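PDB 5YKJ: peroxiredoxin PRX1, mitochondrial from Saccharomyces cerevisiae, which reduces peroxides in mitochondria through a single peroxidatic cysteine, which the glutathione and thioredoxin systems probably return to its thiol form. Local coordinates for residues A105-V111 with T126-F131; L65-E71 with F94-T100; E169-T173 with V183-P187; E57-V63 with V156-D161. All coordinates share one frame. Where two conformers were deposited one is given. Residues are numbered along the deposited sequence.

In the fold
Contacts 1, 2 and 4 lie in the thioredoxin-fold part of the chain, contact 3 in the C-terminal domain. Contact 2 pairs edge strand 96-98 with strand 63-69, and contact 1 lays the end of helix 103-107 against the segment that enters strand 129-133 of the same sheet. They touch, with centres 12 Å apart: Asp-99 OD2 is 2.9 Å from Ala-105 N. Contact 4 closes a loop holding both and meets contact 2 where Leu-65 CD1 lies 3.8 Å from Phe-58 CD2. Helix 153-169 runs from contact 4 to contact 3, centres 19 Å apart. Arg-128 of contact 1, salt-bridged to Glu-47, is probably the active-site arginine of peroxiredoxins, whose cysteine, Cys-44, is S-hydroxylated here.

Contact 1 (A105-V111 with T126-F131); sequences AFLYDMV and TVRSVF
Met-110 spreads its flexible side chain (chi1 m, chi2 t, chi3 m) over the backbone of 127-129, with SD 4.0 Å from Val-127 CA and 3.7 Å from Ser-129 CB. Helix 103-107 ends in a Schellman motif: Asp-109 (66/19) is the C-prime residue, and Met-110 N bonds Ala-105 O at 3.0 Å. This reversal brings Met-110 CA within 5.3 Å of Val-127 CA, at the centre of an inverse gamma turn (-85/70). Ser-129 to Phe-131 are extended, so the capped helix end packs on the entry to strand 129-133 in the central sheet of the thioredoxin fold. The Tyr-108 ring (chi1 m) directs its edge at the face of Phe-131 (chi1 m), a T-shaped pair with centroids 5.2 Å apart and planes at 70°. Met-110 SD meets the Phe-131 ring edge, a Met-aromatic contact. Beta-branched Val-111 packs CG1 3.7 Å from Val-127 CG2. Apolar packing around the Met-110 sulfur dominates, with one short hydrogen bond from exposed Thr-126 (chi1 p), OG1 to Met-110 O at 2.6 Å.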
loop_
_atom_site.group_PDB
_atom_site.type_symbol
_atom_site.label_atom_id
_atom_site.label_comp_id
_atom_site.label_asym_id
_atom_site.label_seq_id
_atom_site.Cartn_x
_atom_site.Cartn_y
_atom_site.Cartn_z
ATOM N N ALA A 105 -3.858 -2.657 -14.388
ATOM C CA ALA A 105 -3.735 -1.228 -14.197
ATOM C C ALA A 105 -5.042 -0.523 -14.529
ATOM O O ALA A 105 -5.422 0.366 -13.902
ATOM C CB ALA A 105 -2.631 -0.687 -15.093
ATOM N N PHE A 106 -5.667 -0.992 -15.593
ATOM C CA PHE A 106 -6.942 -0.492 -16.056
ATOM C C PHE A 106 -8.034 -0.757 -15.020
ATOM O O PHE A 106 -8.788 0.096 -14.697
ATOM C CB PHE A 106 -7.281 -1.124 -17.423
ATOM C CG PHE A 106 -8.614 -0.701 -18.010
ATOM C CD1 PHE A 106 -8.856 0.567 -18.444
ATOM C CD2 PHE A 106 -9.600 -1.629 -18.140
ATOM C CE1 PHE A 106 -10.071 0.891 -18.957
ATOM C CE2 PHE A 106 -10.799 -1.300 -18.676
ATOM C CZ PHE A 106 -11.039 -0.043 -19.079
ATOM N N LEU A 107 -8.002 -1.968 -14.479
ATOM C CA LEU A 107 -8.950 -2.362 -13.469
ATOM C C LEU A 107 -8.839 -1.473 -12.215
ATOM O O LEU A 107 -9.764 -1.272 -11.535
ATOM C CB LEU A 107 -8.756 -3.830 -13.101
ATOM C CG LEU A 107 -9.534 -4.398 -11.940
ATOM C CD1 LEU A 107 -11.002 -4.505 -12.324
ATOM C CD2 LEU A 107 -8.992 -5.761 -11.591
ATOM N N TYR A 108 -7.641 -0.990 -11.996
ATOM C CA TYR A 108 -7.361 -0.137 -10.858
ATOM C C TYR A 108 -7.399 1.366 -11.139
ATOM O O TYR A 108 -6.962 2.121 -10.368
ATOM C CB TYR A 108 -6.099 -0.599 -10.081
ATOM C CG TYR A 108 -6.403 -1.673 -9.073
ATOM C CD1 TYR A 108 -6.644 -2.954 -9.476
ATOM C CD2 TYR A 108 -6.470 -1.378 -7.727
ATOM C CE1 TYR A 108 -6.978 -3.932 -8.566
ATOM C CE2 TYR A 108 -6.802 -2.343 -6.816
ATOM C CZ TYR A 108 -7.039 -3.618 -7.235
ATOM O OH TYR A 108 -7.352 -4.536 -6.328
ATOM N N ASP A 109 -7.944 1.674 -12.305
ATOM C CA ASP A 109 -8.188 3.031 -12.763
ATOM C C ASP A 109 -6.972 3.920 -13.033
ATOM O O ASP A 109 -7.097 5.098 -13.085
ATOM C CB ASP A 109 -9.155 3.750 -11.816
ATOM C CG ASP A 109 -10.596 3.251 -11.928
ATOM O OD1 ASP A 109 -11.010 2.789 -12.938
ATOM O OD2 ASP A 109 -11.319 3.361 -10.968
ATOM N N MET A 110 -5.833 3.295 -13.212
ATOM C CA MET A 110 -4.633 4.036 -13.493
ATOM C C MET A 110 -4.427 4.412 -14.958
ATOM O O MET A 110 -3.646 5.266 -15.239
ATOM C CB MET A 110 -3.422 3.334 -12.955
ATOM C CG MET A 110 -3.485 3.289 -11.479
ATOM S SD MET A 110 -2.024 2.434 -10.746
ATOM C CE MET A 110 -2.372 0.676 -11.039
ATOM N N VAL A 111 -5.155 3.758 -15.857
ATOM C CA VAL A 111 -5.121 4.047 -17.277
ATOM C C VAL A 111 -6.570 3.952 -17.794
ATOM O O VAL A 111 -7.361 3.341 -17.188
ATOM C CB VAL A 111 -4.218 3.144 -18.101
ATOM C CG1 VAL A 111 -2.778 3.371 -17.744
ATOM C CG2 VAL A 111 -4.585 1.680 -17.936
ATOM N N THR A 126 0.957 7.322 -15.452
ATOM C CA THR A 126 0.004 7.316 -14.345
ATOM C C THR A 126 -0.070 5.999 -13.570
ATOM O O THR A 126 -0.758 5.910 -12.612
ATOM C CB THR A 126 -1.405 7.727 -14.820
ATOM O OG1 THR A 126 -1.746 6.957 -15.944
ATOM C CG2 THR A 126 -1.433 9.145 -15.251
ATOM N N VAL A 127 0.679 5.011 -14.025
ATOM C CA VAL A 127 0.669 3.701 -13.352
ATOM C C VAL A 127 1.658 3.758 -12.204
ATOM O O VAL A 127 2.687 3.223 -12.229
ATOM C CB VAL A 127 0.987 2.588 -14.320
ATOM C CG1 VAL A 127 0.881 1.250 -13.607
ATOM C CG2 VAL A 127 -0.024 2.625 -15.444
ATOM N N ARG A 128 1.258 4.523 -11.225
ATOM C CA ARG A 128 2.102 4.845 -10.112
ATOM C C ARG A 128 1.432 4.919 -8.748
ATOM O O ARG A 128 1.996 5.420 -7.842
ATOM C CB ARG A 128 2.748 6.219 -10.370
ATOM C CG ARG A 128 4.005 6.200 -11.198
ATOM C CD ARG A 128 5.144 5.525 -10.465
ATOM N NE ARG A 128 5.728 6.368 -9.440
ATOM C CZ ARG A 128 6.667 5.987 -8.589
ATOM N NH1 ARG A 128 7.156 4.786 -8.638
ATOM N NH2 ARG A 128 7.136 6.819 -7.700
ATOM N N SER A 129 0.223 4.439 -8.678
ATOM C CA SER A 129 -0.486 4.484 -7.426
ATOM C C SER A 129 -0.095 3.394 -6.457
ATOM O O SER A 129 0.308 2.378 -6.825
ATOM C CB SER A 129 -2.000 4.476 -7.647
ATOM O OG SER A 129 -2.398 5.539 -8.439
ATOM N N VAL A 130 -0.250 3.722 -5.192
ATOM C CA VAL A 130 -0.046 2.791 -4.111
ATOM C C VAL A 130 -1.381 2.700 -3.364
ATOM O O VAL A 130 -1.924 3.658 -3.021
ATOM C CB VAL A 130 1.068 3.202 -3.112
ATOM C CG1 VAL A 130 1.193 2.190 -1.970
ATOM C CG2 VAL A 130 2.397 3.246 -3.817
ATOM N N PHE A 131 -1.860 1.486 -3.192
ATOM C CA PHE A 131 -3.098 1.259 -2.496
ATOM C C PHE A 131 -2.864 0.440 -1.215
ATOM O O PHE A 131 -2.287 -0.577 -1.292
ATOM C CB PHE A 131 -4.078 0.453 -3.400
ATOM C CG PHE A 131 -4.335 1.050 -4.767
ATOM C CD1 PHE A 131 -3.481 0.834 -5.836
ATOM C CD2 PHE A 131 -5.462 1.817 -5.001
ATOM C CE1 PHE A 131 -3.723 1.376 -7.055
ATOM C CE2 PHE A 131 -5.685 2.354 -6.260
ATOM C CZ PHE A 131 -4.835 2.098 -7.253
#

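Contact 2 (L65-E71 with F94-T100); sequences LIGLSVE and FPIIGDT
Ile-66 and Ile-97 meet CD1 to CD1 at 3.8 Å, both with chi2 t, and Ile-97 CD1 lies 4.3 Å from Leu-68 CB, so branched side chains fill this face of the sheet. On the other face, Leu-65 CD1 reaches Phe-94 CD2 at 3.7 Å. Strands 65-69 and 96-98 run parallel, axes 4.4 Å apart and crossing at -33°. Gly-67 pairs with Ile-96, Leu-68 with Ile-97 and Ser-69 with Gly-98. Gly-67 N bonds Pro-95 O at 3.0 Å and Ile-97 N bonds Gly-67 O at 2.9 Å; the Gly-67 and Ile-96 CA atoms lie 4.4 Å apart, and Gly-67, without a side chain, leaves room beside Ile-96 and Phe-94. The pairing belongs to a beta-alpha-beta crossover through helix 73-87. It then loosens: Asp-99 N reaches Ser-69 O weakly at 3.4 Å, and Val-70 centres an inverse gamma turn. At the polar edge a water donates to Val-70 O at 3.1 Å and Thr-100 O at 2.8 Å. Strong amide bonds thus yield to weak and water-mediated ones.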
loop_
_atom_site.group_PDB
_atom_site.type_symbol
_atom_site.label_atom_id
_atom_site.label_comp_id
_atom_site.label_asym_id
_atom_site.label_seq_id
_atom_site.Cartn_x
_atom_site.Cartn_y
_atom_site.Cartn_z
ATOM N N LEU A 65 3.018 -7.474 0.670
ATOM C CA LEU A 65 3.387 -6.591 -0.392
ATOM C C LEU A 65 3.142 -7.263 -1.728
ATOM O O LEU A 65 3.181 -8.429 -1.861
ATOM C CB LEU A 65 4.866 -6.182 -0.274
ATOM C CG LEU A 65 5.284 -5.487 0.996
ATOM C CD1 LEU A 65 6.777 -5.479 1.170
ATOM C CD2 LEU A 65 4.831 -4.061 0.928
ATOM N N ILE A 66 2.828 -6.436 -2.699
ATOM C CA ILE A 66 2.657 -6.879 -4.069
ATOM C C ILE A 66 2.898 -5.716 -5.037
ATOM O O ILE A 66 2.356 -4.701 -4.906
ATOM C CB ILE A 66 1.331 -7.595 -4.315
ATOM C CG1 ILE A 66 1.304 -8.164 -5.697
ATOM C CG2 ILE A 66 0.162 -6.681 -4.049
ATOM C CD1 ILE A 66 0.332 -9.306 -5.830
ATOM N N GLY A 67 3.755 -5.976 -5.971
ATOM C CA GLY A 67 4.122 -5.001 -6.903
ATOM C C GLY A 67 3.419 -5.134 -8.300
ATOM O O GLY A 67 3.001 -6.215 -8.603
ATOM N N LEU A 68 3.108 -4.107 -9.121
ATOM C CA LEU A 68 2.558 -4.237 -10.398
ATOM C C LEU A 68 3.457 -3.378 -11.244
ATOM O O LEU A 68 3.786 -2.319 -10.960
ATOM C CB LEU A 68 1.125 -3.672 -10.404
ATOM C CG LEU A 68 0.377 -3.627 -11.722
ATOM C CD1 LEU A 68 -1.087 -3.438 -11.461
ATOM C CD2 LEU A 68 0.850 -2.444 -12.543
ATOM N N SER A 69 3.766 -3.935 -12.412
ATOM C CA SER A 69 4.543 -3.266 -13.428
ATOM C C SER A 69 4.034 -3.731 -14.807
ATOM O O SER A 69 3.761 -4.872 -14.958
ATOM C CB SER A 69 6.019 -3.515 -13.296
ATOM O OG SER A 69 6.674 -2.808 -14.260
ATOM N N VAL A 70 3.952 -2.821 -15.786
ATOM C CA VAL A 70 3.486 -3.167 -17.075
ATOM C C VAL A 70 4.445 -3.779 -18.030
ATOM O O VAL A 70 4.796 -3.204 -18.972
ATOM C CB VAL A 70 2.797 -1.933 -17.690
ATOM C CG1 VAL A 70 2.095 -2.276 -18.982
ATOM C CG2 VAL A 70 1.858 -1.326 -16.696
ATOM N N GLU A 71 4.811 -4.993 -17.708
ATOM C CA GLU A 71 5.675 -5.840 -18.495
ATOM C C GLU A 71 5.343 -7.295 -18.164
ATOM O O GLU A 71 4.622 -7.553 -17.302
ATOM C CB GLU A 71 7.180 -5.580 -18.236
ATOM C CG GLU A 71 7.587 -4.151 -18.289
ATOM C CD GLU A 71 8.943 -3.894 -18.925
ATOM O OE1 GLU A 71 9.459 -2.797 -18.863
ATOM O OE2 GLU A 71 9.516 -4.835 -19.452
ATOM N N PHE A 94 8.012 -11.074 -2.335
ATOM C CA PHE A 94 6.683 -10.764 -2.758
ATOM C C PHE A 94 6.662 -10.810 -4.269
ATOM O O PHE A 94 7.609 -10.737 -4.915
ATOM C CB PHE A 94 6.243 -9.387 -2.229
ATOM C CG PHE A 94 7.236 -8.292 -2.472
ATOM C CD1 PHE A 94 7.332 -7.719 -3.704
ATOM C CD2 PHE A 94 8.045 -7.813 -1.476
ATOM C CE1 PHE A 94 8.241 -6.728 -3.946
ATOM C CE2 PHE A 94 8.916 -6.784 -1.710
ATOM C CZ PHE A 94 9.037 -6.263 -2.948
ATOM N N PRO A 95 5.443 -10.971 -4.762
ATOM C CA PRO A 95 5.262 -11.022 -6.192
ATOM C C PRO A 95 5.262 -9.674 -6.886
ATOM O O PRO A 95 4.975 -8.705 -6.294
ATOM C CB PRO A 95 3.847 -11.579 -6.369
ATOM C CG PRO A 95 3.290 -11.807 -5.032
ATOM C CD PRO A 95 4.152 -11.111 -4.071
ATOM N N ILE A 96 5.584 -9.727 -8.154
ATOM C CA ILE A 96 5.444 -8.608 -9.030
ATOM C C ILE A 96 4.520 -9.129 -10.149
ATOM O O ILE A 96 4.807 -10.096 -10.741
ATOM C CB ILE A 96 6.748 -8.070 -9.633
ATOM C CG1 ILE A 96 7.757 -7.794 -8.517
ATOM C CG2 ILE A 96 6.467 -6.785 -10.382
ATOM C CD1 ILE A 96 9.002 -7.124 -8.972
ATOM N N ILE A 97 3.402 -8.436 -10.358
ATOM C CA ILE A 97 2.436 -8.816 -11.345
ATOM C C ILE A 97 2.870 -8.453 -12.776
ATOM O O ILE A 97 3.237 -7.381 -13.031
ATOM C CB ILE A 97 1.087 -8.104 -11.053
ATOM C CG1 ILE A 97 0.516 -8.513 -9.686
ATOM C CG2 ILE A 97 0.097 -8.289 -12.198
ATOM C CD1 ILE A 97 -0.413 -7.469 -9.077
ATOM N N GLY A 98 2.786 -9.422 -13.673
ATOM C CA GLY A 98 3.107 -9.167 -15.051
ATOM C C GLY A 98 1.876 -8.681 -15.794
ATOM O O GLY A 98 1.115 -9.417 -16.290
ATOM N N ASP A 99 1.700 -7.394 -15.821
ATOM C CA ASP A 99 0.566 -6.763 -16.443
ATOM C C ASP A 99 0.915 -6.257 -17.831
ATOM O O ASP A 99 0.843 -5.128 -18.134
ATOM C CB ASP A 99 0.112 -5.621 -15.538
ATOM C CG ASP A 99 -1.314 -5.178 -15.808
ATOM O OD1 ASP A 99 -2.066 -5.977 -16.226
ATOM O OD2 ASP A 99 -1.600 -4.037 -15.554
ATOM N N THR A 100 1.241 -7.209 -18.677
ATOM C CA THR A 100 1.771 -6.964 -19.962
ATOM C C THR A 100 0.901 -6.044 -20.826
ATOM O O THR A 100 1.397 -5.265 -21.538
ATOM C CB THR A 100 1.855 -8.318 -20.689
ATOM O OG1 THR A 100 2.491 -9.295 -19.862
ATOM C CG2 THR A 100 2.508 -8.173 -21.986
HETATM O O HOH W 1 4.066 -4.332 -21.759
#

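Contact 3 (E169-T173 with V183-P187); sequences EGVVT and VIIPP
Val-171, Val-172, Val-183 and Ile-184 all take chi1 near -65° (m), and these beta-branched side chains suit the extended backbone they stand on. Val-172 CG2 packs 3.6 Å from Ile-184 CB, and Val-171 CG1 lies 3.8 Å from Val-183 CG2. Thr-173, chi1 p, offers its methyl: CG2 is 4.3 Å from Val-183 CG1. Pro-186, ring C-gamma exo, lays CD 3.2 Å from Gly-170 O. The backbones form a single antiparallel bridge, Val-172 with Ile-184, CA atoms 5.0 Å apart, a hydrogen-bonded pair: Val-172 N to Ile-184 O at 3.0 Å and Ile-184 N to Val-172 O at 2.9 Å. Pro-186, with no amide hydrogen, cannot donate a further bond. Gly-170 (62/51) leaves the helix with positive phi, a conformation glycine adopts readily. In the C-terminal domain of this 1-Cys peroxiredoxin the bridge follows helix 153-169; Val-183 and Ile-185 make backbone hydrogen bonds to Thr-211 and Arg-209 of strand 208-211, while Val-171 reaches Leu-165 of helix 153-169 and Phe-198 of helix 191-198.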
loop_
_atom_site.group_PDB
_atom_site.type_symbol
_atom_site.label_atom_id
_atom_site.label_comp_id
_atom_site.label_asym_id
_atom_site.label_seq_id
_atom_site.Cartn_x
_atom_site.Cartn_y
_atom_site.Cartn_z
ATOM N N GLU A 169 -8.357 0.243 18.251
ATOM C CA GLU A 169 -8.771 0.992 19.414
ATOM C C GLU A 169 -9.879 2.025 19.254
ATOM O O GLU A 169 -10.338 2.532 20.213
ATOM C CB GLU A 169 -7.525 1.647 19.989
ATOM C CG GLU A 169 -6.520 0.650 20.507
ATOM C CD GLU A 169 -5.294 1.221 21.202
ATOM O OE1 GLU A 169 -5.241 2.378 21.613
ATOM O OE2 GLU A 169 -4.351 0.464 21.367
ATOM N N GLY A 170 -10.341 2.245 18.044
ATOM C CA GLY A 170 -11.343 3.242 17.796
ATOM C C GLY A 170 -10.917 4.649 18.132
ATOM O O GLY A 170 -11.588 5.378 18.792
ATOM N N VAL A 171 -9.769 4.999 17.613
ATOM C CA VAL A 171 -9.176 6.295 17.797
ATOM C C VAL A 171 -8.791 6.830 16.415
ATOM O O VAL A 171 -8.912 6.148 15.472
ATOM C CB VAL A 171 -7.943 6.284 18.680
ATOM C CG1 VAL A 171 -8.315 5.833 20.068
ATOM C CG2 VAL A 171 -6.848 5.386 18.133
ATOM N N VAL A 172 -8.393 8.076 16.401
ATOM C CA VAL A 172 -7.958 8.768 15.191
ATOM C C VAL A 172 -6.607 9.424 15.458
ATOM O O VAL A 172 -6.294 9.698 16.563
ATOM C CB VAL A 172 -8.975 9.749 14.540
ATOM C CG1 VAL A 172 -10.197 9.074 14.006
ATOM C CG2 VAL A 172 -9.190 11.034 15.306
ATOM N N THR A 173 -5.809 9.643 14.413
ATOM C CA THR A 173 -4.488 10.156 14.604
ATOM C C THR A 173 -4.290 11.530 13.974
ATOM O O THR A 173 -4.725 11.831 12.974
ATOM C CB THR A 173 -3.380 9.199 14.082
ATOM O OG1 THR A 173 -3.548 9.003 12.704
ATOM C CG2 THR A 173 -3.339 7.884 14.815
ATOM N N VAL A 183 -3.342 10.032 20.922
ATOM C CA VAL A 183 -4.357 9.880 19.912
ATOM C C VAL A 183 -5.606 10.699 20.250
ATOM O O VAL A 183 -5.732 11.241 21.295
ATOM C CB VAL A 183 -4.721 8.410 19.687
ATOM C CG1 VAL A 183 -3.556 7.621 19.119
ATOM C CG2 VAL A 183 -5.200 7.743 20.958
ATOM N N ILE A 184 -6.509 10.741 19.296
ATOM C CA ILE A 184 -7.719 11.506 19.404
ATOM C C ILE A 184 -8.987 10.658 19.461
ATOM O O ILE A 184 -9.096 9.715 18.784
ATOM C CB ILE A 184 -7.813 12.509 18.247
ATOM C CG1 ILE A 184 -6.703 13.523 18.297
ATOM C CG2 ILE A 184 -9.135 13.240 18.252
ATOM C CD1 ILE A 184 -6.362 14.115 16.953
ATOM N N ILE A 185 -9.919 11.040 20.315
ATOM C CA ILE A 185 -11.139 10.319 20.455
ATOM C C ILE A 185 -12.068 10.791 19.366
ATOM O O ILE A 185 -12.235 11.902 19.204
ATOM C CB ILE A 185 -11.724 10.519 21.883
ATOM C CG1 ILE A 185 -10.724 10.044 22.908
ATOM C CG2 ILE A 185 -13.018 9.747 22.052
ATOM C CD1 ILE A 185 -11.088 10.395 24.340
ATOM N N PRO A 186 -12.652 9.855 18.622
ATOM C CA PRO A 186 -13.545 10.236 17.555
ATOM C C PRO A 186 -14.765 10.980 18.119
ATOM O O PRO A 186 -15.274 10.727 19.130
ATOM C CB PRO A 186 -13.970 8.895 16.928
ATOM C CG PRO A 186 -12.966 7.932 17.327
ATOM C CD PRO A 186 -12.523 8.395 18.694
ATOM N N PRO A 187 -15.198 11.961 17.335
ATOM C CA PRO A 187 -16.330 12.789 17.726
ATOM C C PRO A 187 -17.622 12.024 17.893
ATOM O O PRO A 187 -18.475 12.471 18.590
ATOM C CB PRO A 187 -16.439 13.850 16.663
ATOM C CG PRO A 187 -15.445 13.566 15.666
ATOM C CD PRO A 187 -14.581 12.428 16.092
#

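Contact 4 (E57-V63 with V156-D161); sequences EFDKRNV and VLRVID
Glu-57, still helical, turns its carboxylate (chi1 m, chi2 m) toward Lys-60 and Arg-61, one turn further on. Phe-58 (chi1 m) is the apolar centre: Leu-157 CD2 sits over its face, 3.8 Å from the ring centroid, a CH-pi contact. Phe-58 CE1 meets Ile-160 CD1 at 3.6 Å and Val-156 CG1 at 3.8 Å. Asp-59 begins a type I turn to Asn-62, and Lys-60 NZ forms a salt bridge with Glu-57 OE1 at 2.9 Å. Arg-61 (m, t, t) crosses to helix 153-169 in a salt bridge, NE to Asp-161 OD1 at 2.8 Å and NH2 to Asp-161 OD2 at 3.1 Å; NH1 makes a salt bridge to Glu-57 OE2 and a hydrogen bond to Glu-57 O, each 2.9 Å. The long side chain lets its guanidinium join Glu-57 and Asp-161 in one network with Lys-60. Asn-62 (56/43) is C-prime of the Schellman motif ending helix 55-59, turning the chain into strand 63-69 of the thioredoxin fold. Val-63, beta-branched in its strand, brings CG2 3.9 Å from Ile-160 CG2.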
loop_
_atom_site.group_PDB
_atom_site.type_symbol
_atom_site.label_atom_id
_atom_site.label_comp_id
_atom_site.label_asym_id
_atom_site.label_seq_id
_atom_site.Cartn_x
_atom_site.Cartn_y
_atom_site.Cartn_z
ATOM N N GLU A 57 9.547 -5.718 8.236
ATOM C CA GLU A 57 8.786 -4.670 8.873
ATOM C C GLU A 57 7.295 -4.827 8.521
ATOM O O GLU A 57 6.448 -4.601 9.327
ATOM C CB GLU A 57 9.280 -3.288 8.487
ATOM C CG GLU A 57 10.487 -2.863 9.254
ATOM C CD GLU A 57 10.333 -3.065 10.744
ATOM O OE1 GLU A 57 10.959 -3.964 11.300
ATOM O OE2 GLU A 57 9.585 -2.309 11.317
ATOM N N PHE A 58 7.018 -5.180 7.275
ATOM C CA PHE A 58 5.677 -5.438 6.837
ATOM C C PHE A 58 5.119 -6.778 7.369
ATOM O O PHE A 58 4.021 -6.858 7.777
ATOM C CB PHE A 58 5.553 -5.281 5.312
ATOM C CG PHE A 58 5.840 -3.897 4.828
ATOM C CD1 PHE A 58 4.838 -3.007 4.742
ATOM C CD2 PHE A 58 7.065 -3.525 4.401
ATOM C CE1 PHE A 58 5.032 -1.739 4.289
ATOM C CE2 PHE A 58 7.290 -2.245 3.962
ATOM C CZ PHE A 58 6.251 -1.340 3.901
ATOM N N ASP A 59 5.973 -7.796 7.386
ATOM C CA ASP A 59 5.536 -9.060 7.873
ATOM C C ASP A 59 5.027 -8.952 9.312
ATOM O O ASP A 59 4.043 -9.511 9.637
ATOM C CB ASP A 59 6.704 -10.052 7.872
ATOM C CG ASP A 59 7.127 -10.489 6.494
ATOM O OD1 ASP A 59 6.340 -10.470 5.572
ATOM O OD2 ASP A 59 8.257 -10.918 6.375
ATOM N N LYS A 60 5.727 -8.213 10.130
ATOM C CA LYS A 60 5.336 -8.122 11.509
ATOM C C LYS A 60 4.049 -7.375 11.738
ATOM O O LYS A 60 3.489 -7.452 12.786
ATOM C CB LYS A 60 6.468 -7.605 12.369
ATOM C CG LYS A 60 6.748 -6.176 12.218
ATOM C CD LYS A 60 7.637 -5.641 13.299
ATOM C CE LYS A 60 9.086 -6.034 13.180
ATOM N NZ LYS A 60 9.807 -4.926 13.832
ATOM N N ARG A 61 3.610 -6.641 10.724
ATOM C CA ARG A 61 2.384 -5.924 10.831
ATOM C C ARG A 61 1.253 -6.651 10.095
ATOM O O ARG A 61 0.273 -6.096 9.856
ATOM C CB ARG A 61 2.555 -4.534 10.273
ATOM C CG ARG A 61 3.545 -3.672 11.060
ATOM C CD ARG A 61 3.966 -2.470 10.274
ATOM N NE ARG A 61 4.586 -1.423 11.051
ATOM C CZ ARG A 61 5.870 -1.316 11.344
ATOM N NH1 ARG A 61 6.742 -2.205 10.971
ATOM N NH2 ARG A 61 6.250 -0.307 12.065
ATOM N N ASN A 62 1.469 -7.908 9.746
ATOM C CA ASN A 62 0.491 -8.674 8.986
ATOM C C ASN A 62 0.111 -7.986 7.667
ATOM O O ASN A 62 -1.004 -7.919 7.326
ATOM C CB ASN A 62 -0.768 -9.001 9.786
ATOM C CG ASN A 62 -1.613 -10.036 9.126
ATOM O OD1 ASN A 62 -1.122 -10.924 8.512
ATOM N ND2 ASN A 62 -2.914 -9.904 9.279
ATOM N N VAL A 63 1.113 -7.466 6.983
ATOM C CA VAL A 63 0.949 -6.817 5.700
ATOM C C VAL A 63 1.731 -7.567 4.601
ATOM O O VAL A 63 2.858 -7.811 4.754
ATOM C CB VAL A 63 1.462 -5.374 5.727
ATOM C CG1 VAL A 63 1.254 -4.712 4.386
ATOM C CG2 VAL A 63 0.782 -4.567 6.812
ATOM N N VAL A 156 4.860 4.946 4.516
ATOM C CA VAL A 156 3.949 3.850 4.283
ATOM C C VAL A 156 3.762 3.060 5.592
ATOM O O VAL A 156 2.722 2.703 5.920
ATOM C CB VAL A 156 4.468 2.912 3.156
ATOM C CG1 VAL A 156 3.649 1.612 3.077
ATOM C CG2 VAL A 156 4.507 3.643 1.832
ATOM N N LEU A 157 4.841 2.816 6.295
ATOM C CA LEU A 157 4.736 2.129 7.553
ATOM C C LEU A 157 3.965 2.964 8.610
ATOM O O LEU A 157 3.263 2.432 9.394
ATOM C CB LEU A 157 6.109 1.696 8.078
ATOM C CG LEU A 157 6.841 0.559 7.366
ATOM C CD1 LEU A 157 8.333 0.576 7.689
ATOM C CD2 LEU A 157 6.213 -0.774 7.671
ATOM N N ARG A 158 4.177 4.261 8.587
ATOM C CA ARG A 158 3.521 5.127 9.550
ATOM C C ARG A 158 1.992 5.090 9.399
ATOM O O ARG A 158 1.280 4.948 10.342
ATOM C CB ARG A 158 4.057 6.567 9.456
ATOM C CG ARG A 158 3.655 7.481 10.612
ATOM C CD ARG A 158 3.902 8.961 10.356
ATOM N NE ARG A 158 3.061 9.500 9.323
ATOM C CZ ARG A 158 1.850 9.955 9.541
ATOM N NH1 ARG A 158 1.352 10.004 10.768
ATOM N NH2 ARG A 158 1.142 10.383 8.536
ATOM N N VAL A 159 1.538 5.199 8.175
ATOM C CA VAL A 159 0.123 5.133 7.933
ATOM C C VAL A 159 -0.472 3.769 8.219
ATOM O O VAL A 159 -1.549 3.701 8.579
ATOM C CB VAL A 159 -0.338 5.711 6.585
ATOM C CG1 VAL A 159 0.183 7.101 6.461
ATOM C CG2 VAL A 159 0.087 4.839 5.426
ATOM N N ILE A 160 0.286 2.714 7.973
ATOM C CA ILE A 160 -0.204 1.396 8.266
ATOM C C ILE A 160 -0.417 1.305 9.796
ATOM O O ILE A 160 -1.394 0.807 10.250
ATOM C CB ILE A 160 0.759 0.276 7.801
ATOM C CG1 ILE A 160 0.674 0.090 6.296
ATOM C CG2 ILE A 160 0.372 -1.061 8.430
ATOM C CD1 ILE A 160 1.885 -0.606 5.724
ATOM N N ASP A 161 0.552 1.830 10.521
ATOM C CA ASP A 161 0.438 1.787 11.966
ATOM C C ASP A 161 -0.781 2.581 12.471
ATOM O O ASP A 161 -1.471 2.165 13.319
ATOM C CB ASP A 161 1.720 2.280 12.621
ATOM C CG ASP A 161 2.854 1.255 12.547
ATOM O OD1 ASP A 161 2.592 0.136 12.342
ATOM O OD2 ASP A 161 3.952 1.640 12.697
#